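Local coordinates for protein biliverdin reductase (PDB 5B3T) that probably reduces the open-chain tetrapyrrole biliverdin to bilirubin with NADPH, as an enzyme of the Gfo/Idh/MocA family, at residues T12-G17 with A293-L298. Residues are numbered along the deposited sequence; the frame is centred on the assembly and turned at random.
Sequences TPVRVG and AVLDYL
The first strand of the Rossmann fold, 14-19, sits in the parallel sheet between strands 38-44 and 77-80, and near its start Val-14 packs against helix 283-300, a helix from the C-terminal alpha/beta part of this Gfo/Idh/MocA-family protein. Of residues 12-17, Val-14 alone touches residues 293-298, and it does so with both of its methyls. Its side chain leaves the strand toward the helix, and the CA atoms of Val-14 and Leu-295 lie 7.8 Å apart. With CG1 anti to the backbone N (chi1 -176°) and CG2 anti to the carbonyl carbon, the two methyls fork toward two leucines about one turn apart (i, i+3), one methyl to each. CG1 touches CD1 of Leu-298 at 4.0 Å, the two side chains running at about a right angle to each other. CG2 takes the other leucine: the CB of Leu-295 points along the interface, and while CD1 continues the chain (chi2 176°), the other branch, CD2, turns to the valine. These are ordinary van der Waals distances, and the contact is small, burying 117 Å² in all, but it is wholly apolar. Around it, Leu-77 of the neighbouring strand touches both Val-14 and Leu-298, while Phe-32 of helix 23-34 packs on Leu-295 and Val-16, so the valine and leucines belong to an apolar layer shared by the sheet, helix 23-34 and helix 283-300. On the helix, Asp-296 forms salt bridges with Arg-37 and Lys-302; the first ties it to the loop leading into strand 38-44. The NADP-binding residues lie elsewhere, and this is one of the places where the C-terminal part of the chain packs on the Rossmann sheet; here Val-14 CG2 lies 4.1 Å from Leu-295 CD2.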
loop_
_atom_site.group_PDB
_atom_site.type_symbol
_atom_site.label_atom_id
_atom_site.label_comp_id
_atom_site.label_asym_id
_atom_site.label_seq_id
_atom_site.Cartn_x
_atom_site.Cartn_y
_atom_site.Cartn_z
ATOM N N THR A 12 14.296 -14.680 19.591
ATOM C CA THR A 12 13.448 -13.830 20.420
ATOM C C THR A 12 14.238 -13.096 21.511
ATOM O O THR A 12 15.182 -13.647 22.081
ATOM C CB THR A 12 12.307 -14.666 21.063
ATOM O OG1 THR A 12 11.315 -13.795 21.621
ATOM C CG2 THR A 12 12.841 -15.602 22.145
ATOM N N PRO A 13 13.872 -11.830 21.787
ATOM C CA PRO A 13 12.841 -11.033 21.110
ATOM C C PRO A 13 13.278 -10.544 19.732
ATOM O O PRO A 13 14.466 -10.305 19.517
ATOM C CB PRO A 13 12.631 -9.839 22.056
ATOM C CG PRO A 13 13.364 -10.181 23.322
ATOM C CD PRO A 13 14.465 -11.097 22.914
ATOM N N VAL A 14 12.329 -10.407 18.808
ATOM C CA VAL A 14 12.636 -9.818 17.510
ATOM C C VAL A 14 12.803 -8.315 17.690
ATOM O O VAL A 14 11.890 -7.623 18.154
ATOM C CB VAL A 14 11.542 -10.138 16.485
ATOM C CG1 VAL A 14 11.936 -9.604 15.116
ATOM C CG2 VAL A 14 11.291 -11.638 16.425
ATOM N N ARG A 15 13.976 -7.804 17.330
ATOM C CA ARG A 15 14.301 -6.393 17.495
ATOM C C ARG A 15 13.987 -5.660 16.197
ATOM O O ARG A 15 14.502 -6.022 15.132
ATOM C CB ARG A 15 15.766 -6.226 17.893
ATOM C CG ARG A 15 16.041 -6.681 19.319
ATOM C CD ARG A 15 17.518 -6.925 19.559
ATOM N NE ARG A 15 18.053 -7.934 18.651
ATOM C CZ ARG A 15 19.351 -8.156 18.465
ATOM N NH1 ARG A 15 20.247 -7.439 19.130
ATOM N NH2 ARG A 15 19.753 -9.094 17.620
ATOM N N VAL A 16 13.148 -4.633 16.289
ATOM C CA VAL A 16 12.528 -4.009 15.127
ATOM C C VAL A 16 12.981 -2.562 15.019
ATOM O O VAL A 16 13.010 -1.831 16.015
ATOM C CB VAL A 16 10.990 -4.087 15.208
ATOM C CG1 VAL A 16 10.352 -3.482 13.963
ATOM C CG2 VAL A 16 10.541 -5.526 15.402
ATOM N N GLY A 17 13.336 -2.158 13.809
ATOM C CA GLY A 17 13.497 -0.751 13.470
ATOM C C GLY A 17 12.450 -0.363 12.449
ATOM O O GLY A 17 12.198 -1.107 11.497
ATOM N N ALA A 293 1.304 -12.722 12.434
ATOM C CA ALA A 293 1.718 -13.765 11.502
ATOM C C ALA A 293 3.205 -13.660 11.188
ATOM O O ALA A 293 3.903 -14.678 11.095
ATOM C CB ALA A 293 0.887 -13.687 10.222
ATOM N N VAL A 294 3.708 -12.433 11.024
ATOM C CA VAL A 294 5.133 -12.232 10.775
ATOM C C VAL A 294 5.950 -12.713 11.964
ATOM O O VAL A 294 6.960 -13.410 11.806
ATOM C CB VAL A 294 5.414 -10.751 10.453
ATOM C CG1 VAL A 294 6.898 -10.450 10.557
ATOM C CG2 VAL A 294 4.893 -10.401 9.064
ATOM N N LEU A 295 5.529 -12.352 13.174
ATOM C CA LEU A 295 6.204 -12.840 14.370
ATOM C C LEU A 295 6.176 -14.361 14.430
ATOM O O LEU A 295 7.173 -14.995 14.792
ATOM C CB LEU A 295 5.553 -12.232 15.614
ATOM C CG LEU A 295 5.851 -10.737 15.760
ATOM C CD1 LEU A 295 5.120 -10.131 16.943
ATOM C CD2 LEU A 295 7.351 -10.517 15.886
ATOM N N ASP A 296 5.044 -14.963 14.061
ATOM C CA ASP A 296 4.948 -16.419 14.007
ATOM C C ASP A 296 6.012 -17.000 13.087
ATOM O O ASP A 296 6.746 -17.919 13.466
ATOM C CB ASP A 296 3.550 -16.840 13.542
ATOM C CG ASP A 296 2.692 -17.404 14.670
ATOM O OD1 ASP A 296 2.263 -16.633 15.562
ATOM O OD2 ASP A 296 2.416 -18.627 14.648
ATOM N N TYR A 297 6.118 -16.462 11.873
ATOM C CA TYR A 297 7.097 -16.973 10.918
ATOM C C TYR A 297 8.515 -16.857 11.463
ATOM O O TYR A 297 9.308 -17.799 11.366
ATOM C CB TYR A 297 6.984 -16.241 9.575
ATOM C CG TYR A 297 8.098 -16.613 8.637
ATOM C CD1 TYR A 297 8.107 -17.852 8.009
ATOM C CD2 TYR A 297 9.156 -15.741 8.400
ATOM C CE1 TYR A 297 9.128 -18.205 7.159
ATOM C CE2 TYR A 297 10.178 -16.090 7.552
ATOM C CZ TYR A 297 10.159 -17.321 6.935
ATOM O OH TYR A 297 11.176 -17.672 6.088
ATOM N N LEU A 298 8.851 -15.707 12.047
ATOM C CA LEU A 298 10.227 -15.478 12.483
ATOM C C LEU A 298 10.609 -16.330 13.688
ATOM O O LEU A 298 11.784 -16.684 13.843
ATOM C CB LEU A 298 10.441 -13.993 12.790
ATOM C CG LEU A 298 10.266 -13.051 11.600
ATOM C CD1 LEU A 298 10.390 -11.595 12.023
ATOM C CD2 LEU A 298 11.272 -13.381 10.507
#